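Local coordinates for protein pyruvate kinase (Cryptosporidium parvum, PDB 4DRS) that probably catalyses the final step of glycolysis, transferring the phosphate of phosphoenolpyruvate to ADP to yield pyruvate and ATP, with magnesium and potassium, at residues 112-124 / 140-153. Residues are numbered along the deposited sequence; the frame is centred on the assembly and turned at random.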
loop_
_atom_site.group_PDB
_atom_site.type_symbol
_atom_site.label_atom_id
_atom_site.label_comp_id
_atom_site.label_asym_id
_atom_site.label_seq_id
_atom_site.Cartn_x
_atom_site.Cartn_y
_atom_site.Cartn_z
ATOM N N GLY A 112 42.713 -11.605 -17.534
ATOM C CA GLY A 112 42.641 -12.003 -16.136
ATOM C C GLY A 112 43.370 -13.301 -15.812
ATOM O O GLY A 112 44.120 -13.826 -16.641
ATOM N N PRO A 113 43.149 -13.832 -14.596
ATOM C CA PRO A 113 43.876 -15.010 -14.126
ATOM C C PRO A 113 43.306 -16.317 -14.676
ATOM O O PRO A 113 42.787 -17.135 -13.914
ATOM C CB PRO A 113 43.696 -14.939 -12.608
ATOM C CG PRO A 113 42.386 -14.255 -12.418
ATOM C CD PRO A 113 42.204 -13.321 -13.585
ATOM N N GLU A 114 43.411 -16.513 -15.987
ATOM C CA GLU A 114 42.925 -17.735 -16.621
ATOM C C GLU A 114 44.053 -18.707 -16.955
ATOM O O GLU A 114 45.200 -18.304 -17.138
ATOM C CB GLU A 114 42.088 -17.415 -17.869
ATOM C CG GLU A 114 42.831 -16.693 -18.984
ATOM C CD GLU A 114 42.004 -16.544 -20.254
ATOM O OE1 GLU A 114 40.811 -16.174 -20.177
ATOM O OE2 GLU A 114 42.558 -16.791 -21.345
ATOM N N ILE A 115 43.711 -19.990 -17.013
ATOM C CA ILE A 115 44.644 -21.034 -17.424
ATOM C C ILE A 115 44.186 -21.593 -18.767
ATOM O O ILE A 115 43.030 -22.001 -18.917
ATOM C CB ILE A 115 44.725 -22.181 -16.387
ATOM C CG1 ILE A 115 44.998 -21.630 -14.983
ATOM C CG2 ILE A 115 45.799 -23.187 -16.787
ATOM C CD1 ILE A 115 44.584 -22.563 -13.862
ATOM N N ARG A 116 45.088 -21.600 -19.741
ATOM C CA ARG A 116 44.768 -22.145 -21.057
ATOM C C ARG A 116 45.752 -23.228 -21.490
ATOM O O ARG A 116 46.886 -23.285 -21.001
ATOM C CB ARG A 116 44.672 -21.029 -22.109
ATOM C CG ARG A 116 43.440 -20.147 -21.956
ATOM C CD ARG A 116 43.060 -19.461 -23.261
ATOM N NE ARG A 116 41.888 -18.594 -23.114
ATOM C CZ ARG A 116 40.621 -19.001 -23.195
ATOM N NH1 ARG A 116 40.330 -20.276 -23.422
ATOM N NH2 ARG A 116 39.636 -18.126 -23.047
ATOM N N THR A 117 45.298 -24.097 -22.390
ATOM C CA THR A 117 46.155 -25.129 -22.975
ATOM C C THR A 117 46.966 -24.549 -24.136
ATOM O O THR A 117 46.684 -23.445 -24.606
ATOM C CB THR A 117 45.345 -26.358 -23.445
ATOM O OG1 THR A 117 44.285 -25.939 -24.313
ATOM C CG2 THR A 117 44.753 -27.098 -22.258
ATOM N N GLY A 118 47.977 -25.291 -24.583
ATOM C CA GLY A 118 48.850 -24.839 -25.664
ATOM C C GLY A 118 48.358 -25.218 -27.047
ATOM O O GLY A 118 47.205 -25.623 -27.220
ATOM N N MET A 119 49.242 -25.078 -28.032
ATOM C CA MET A 119 48.936 -25.431 -29.416
ATOM C C MET A 119 49.049 -26.940 -29.621
ATOM O O MET A 119 49.897 -27.593 -29.009
ATOM C CB MET A 119 49.871 -24.692 -30.380
ATOM C CG MET A 119 49.794 -23.174 -30.293
ATOM S SD MET A 119 48.236 -22.488 -30.897
ATOM C CE MET A 119 48.514 -22.519 -32.668
ATOM N N LEU A 120 48.190 -27.483 -30.483
ATOM C CA LEU A 120 48.142 -28.926 -30.725
ATOM C C LEU A 120 49.044 -29.381 -31.880
ATOM O O LEU A 120 49.829 -28.591 -32.413
ATOM C CB LEU A 120 46.693 -29.399 -30.926
ATOM C CG LEU A 120 45.749 -29.361 -29.713
ATOM C CD1 LEU A 120 44.323 -29.693 -30.125
ATOM C CD2 LEU A 120 46.207 -30.291 -28.598
ATOM N N GLU A 121 48.923 -30.659 -32.245
ATOM C CA GLU A 121 49.762 -31.299 -33.265
ATOM C C GLU A 121 49.760 -30.536 -34.592
ATOM O O GLU A 121 48.839 -30.679 -35.405
ATOM C CB GLU A 121 49.317 -32.754 -33.476
ATOM C CG GLU A 121 50.236 -33.584 -34.363
ATOM C CD GLU A 121 51.523 -33.984 -33.669
ATOM O OE1 GLU A 121 51.466 -34.814 -32.737
ATOM O OE2 GLU A 121 52.595 -33.481 -34.063
ATOM N N GLY A 122 50.795 -29.723 -34.797
ATOM C CA GLY A 122 50.912 -28.880 -35.988
ATOM C C GLY A 122 49.907 -27.743 -35.979
ATOM O O GLY A 122 50.279 -26.570 -36.056
ATOM N N GLY A 123 48.630 -28.105 -35.885
ATOM C CA GLY A 123 47.531 -27.149 -35.805
ATOM C C GLY A 123 46.172 -27.825 -35.837
ATOM O O GLY A 123 45.143 -27.152 -35.892
ATOM N N LYS A 124 46.170 -29.157 -35.792
ATOM C CA LYS A 124 44.938 -29.940 -35.915
ATOM C C LYS A 124 44.440 -30.484 -34.571
ATOM O O LYS A 124 45.232 -31.025 -33.795
ATOM C CB LYS A 124 45.119 -31.077 -36.931
ATOM C CG LYS A 124 45.304 -30.617 -38.373
ATOM C CD LYS A 124 44.089 -29.858 -38.892
ATOM C CE LYS A 124 44.323 -29.296 -40.286
ATOM N NZ LYS A 124 44.250 -30.348 -41.337
ATOM N N TYR A 140 55.100 -23.887 -22.157
ATOM C CA TYR A 140 53.982 -23.373 -22.952
ATOM C C TYR A 140 54.260 -23.366 -24.461
ATOM O O TYR A 140 53.407 -23.778 -25.251
ATOM C CB TYR A 140 53.525 -21.995 -22.450
ATOM C CG TYR A 140 52.149 -21.569 -22.940
ATOM C CD1 TYR A 140 51.097 -22.487 -23.032
ATOM C CD2 TYR A 140 51.894 -20.242 -23.292
ATOM C CE1 TYR A 140 49.842 -22.097 -23.474
ATOM C CE2 TYR A 140 50.640 -19.843 -23.733
ATOM C CZ TYR A 140 49.620 -20.774 -23.822
ATOM O OH TYR A 140 48.377 -20.380 -24.260
ATOM N N SER A 141 55.454 -22.923 -24.849
ATOM C CA SER A 141 55.846 -22.885 -26.261
ATOM C C SER A 141 56.259 -24.267 -26.769
ATOM O O SER A 141 57.414 -24.494 -27.139
ATOM C CB SER A 141 56.964 -21.863 -26.488
ATOM O OG SER A 141 56.533 -20.553 -26.163
ATOM N N MET A 142 55.297 -25.186 -26.777
ATOM C CA MET A 142 55.509 -26.551 -27.241
ATOM C C MET A 142 54.229 -27.084 -27.871
ATOM O O MET A 142 53.142 -26.943 -27.302
ATOM C CB MET A 142 55.935 -27.461 -26.085
ATOM C CG MET A 142 56.370 -28.856 -26.516
ATOM S SD MET A 142 55.918 -30.154 -25.345
ATOM C CE MET A 142 54.143 -30.240 -25.576
ATOM N N LEU A 143 54.369 -27.694 -29.045
ATOM C CA LEU A 143 53.246 -28.317 -29.736
ATOM C C LEU A 143 52.869 -29.627 -29.049
ATOM O O LEU A 143 53.704 -30.520 -28.894
ATOM C CB LEU A 143 53.578 -28.557 -31.215
ATOM C CG LEU A 143 53.913 -27.352 -32.104
ATOM C CD1 LEU A 143 54.402 -27.820 -33.468
ATOM C CD2 LEU A 143 52.728 -26.406 -32.257
ATOM N N GLY A 144 51.609 -29.727 -28.637
ATOM C CA GLY A 144 51.131 -30.870 -27.866
ATOM C C GLY A 144 50.333 -31.879 -28.667
ATOM O O GLY A 144 49.447 -31.513 -29.438
ATOM N N ASN A 145 50.652 -33.156 -28.475
ATOM C CA ASN A 145 49.946 -34.245 -29.149
ATOM C C ASN A 145 48.805 -34.827 -28.306
ATOM O O ASN A 145 48.251 -34.146 -27.438
ATOM C CB ASN A 145 50.928 -35.342 -29.599
ATOM C CG ASN A 145 51.876 -35.781 -28.494
ATOM O OD1 ASN A 145 51.465 -36.029 -27.361
ATOM N ND2 ASN A 145 53.156 -35.893 -28.829
ATOM N N SER A 146 48.462 -36.085 -28.579
ATOM C CA SER A 146 47.395 -36.795 -27.877
ATOM C C SER A 146 47.876 -37.380 -26.547
ATOM O O SER A 146 47.098 -37.993 -25.809
ATOM C CB SER A 146 46.846 -37.913 -28.769
ATOM O OG SER A 146 45.708 -38.529 -28.192
ATOM N N GLU A 147 49.157 -37.185 -26.248
ATOM C CA GLU A 147 49.784 -37.789 -25.074
ATOM C C GLU A 147 50.353 -36.742 -24.116
ATOM O O GLU A 147 50.319 -36.929 -22.898
ATOM C CB GLU A 147 50.884 -38.766 -25.509
ATOM C CG GLU A 147 50.417 -39.837 -26.490
ATOM C CD GLU A 147 51.540 -40.376 -27.358
ATOM O OE1 GLU A 147 52.487 -40.980 -26.809
ATOM O OE2 GLU A 147 51.467 -40.204 -28.594
ATOM N N CYS A 148 50.871 -35.646 -24.668
ATOM C CA CYS A 148 51.463 -34.576 -23.866
ATOM C C CYS A 148 51.063 -33.191 -24.374
ATOM O O CYS A 148 51.636 -32.687 -25.344
ATOM C CB CYS A 148 52.990 -34.719 -23.828
ATOM S SG CYS A 148 53.854 -33.395 -22.948
ATOM N N ILE A 149 50.073 -32.587 -23.717
ATOM C CA ILE A 149 49.640 -31.223 -24.040
ATOM C C ILE A 149 50.372 -30.179 -23.192
ATOM O O ILE A 149 51.098 -30.520 -22.253
ATOM C CB ILE A 149 48.106 -31.032 -23.913
ATOM C CG1 ILE A 149 47.627 -31.321 -22.483
ATOM C CG2 ILE A 149 47.369 -31.889 -24.936
ATOM C CD1 ILE A 149 46.285 -30.704 -22.142
ATOM N N SER A 150 50.168 -28.910 -23.530
ATOM C CA SER A 150 50.848 -27.810 -22.860
ATOM C C SER A 150 49.911 -27.035 -21.934
ATOM O O SER A 150 48.689 -27.193 -21.994
ATOM C CB SER A 150 51.472 -26.875 -23.895
ATOM O OG SER A 150 52.382 -25.986 -23.279
ATOM N N CYS A 151 50.499 -26.195 -21.084
ATOM C CA CYS A 151 49.760 -25.429 -20.086
ATOM C C CYS A 151 50.425 -24.072 -19.854
ATOM O O CYS A 151 51.655 -23.976 -19.788
ATOM C CB CYS A 151 49.689 -26.222 -18.778
ATOM S SG CYS A 151 48.775 -25.448 -17.425
ATOM N N SER A 152 49.609 -23.029 -19.727
ATOM C CA SER A 152 50.108 -21.667 -19.534
ATOM C C SER A 152 50.509 -21.376 -18.088
ATOM O O SER A 152 51.266 -20.444 -17.823
ATOM C CB SER A 152 49.061 -20.654 -19.992
ATOM O OG SER A 152 47.849 -20.831 -19.284
ATOM N N TYR A 153 50.001 -22.186 -17.163
ATOM C CA TYR A 153 50.197 -21.977 -15.730
ATOM C C TYR A 153 51.441 -22.732 -15.240
ATOM O O TYR A 153 51.402 -23.945 -15.026
ATOM C CB TYR A 153 48.919 -22.405 -14.991
ATOM C CG TYR A 153 48.889 -22.184 -13.493
ATOM C CD1 TYR A 153 49.284 -20.972 -12.926
ATOM C CD2 TYR A 153 48.416 -23.185 -12.642
ATOM C CE1 TYR A 153 49.241 -20.779 -11.552
ATOM C CE2 TYR A 153 48.368 -23.001 -11.271
ATOM C CZ TYR A 153 48.781 -21.800 -10.730
ATOM O OH TYR A 153 48.729 -21.624 -9.368
#
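Arg-116 and Ser-152 are joined by two hydrogen bonds where the chain leaves the TIM barrel of pyruvate kinase, after strand 105-109, and enters the small inserted beta domain. They illustrate how a serine can stand in for a backbone acceptor. With chi1 at 58°, Ser-152 OG sits between its own backbone N and carbonyl carbon and receives Arg-116 N at 2.9 Å, along an almost straight bond (170°). The return bond, from Ser-152 N to Arg-116 O, spans 3.0 Å and meets the carbonyl nearly end-on. Ile-115 to Gly-118 face Tyr-153 to Ser-150 in antiparallel order, whereas Met-119 to Glu-121 follow Leu-143 to Asn-145 in parallel, in the loop that leads into edge strand 148-150.

Buried apolar side chains pack along the same line. Ile-115 CG2 packs against both Tyr-153 CB (3.7 Å) and Cys-151 SG (3.8 Å), which lie on one side of it, while CD1 reaches the Tyr-153 ring obliquely. Further along, Ile-149 serves two neighbours with separate branches: its CD1 meets Thr-117 CG2 at 3.9 Å, where the two side chains cross at a slant, and its CG2 lies beside Leu-120 CD2, the two side chains pointing the same way. Thr-117 OG1 is engaged elsewhere, with Lys-199 N. On the more exposed side, Tyr-140 presents its ring edge to the Thr-117 carbonyl; Ser-152 CB rests over the centre of one ring face. Leu-143 CD2 meets Met-119 CB at 3.8 Å.

The Arg-116 side chain itself leads away from this seam, its NE in a salt bridge with Glu-114 OE2; it passes about 4 Å (nearest atoms) from that of His-79. Both bind ADP in this enzyme, although no ADP is bound to this chain here. In the parallel part, Gly-144 N donates to Met-119 O at 2.8 Å, in the carbonyl plane. Just beyond, Asn-145 OD1 accepts from Glu-147 N, an Asx turn, and also from Cys-148 N, which extends it to an Asx motif.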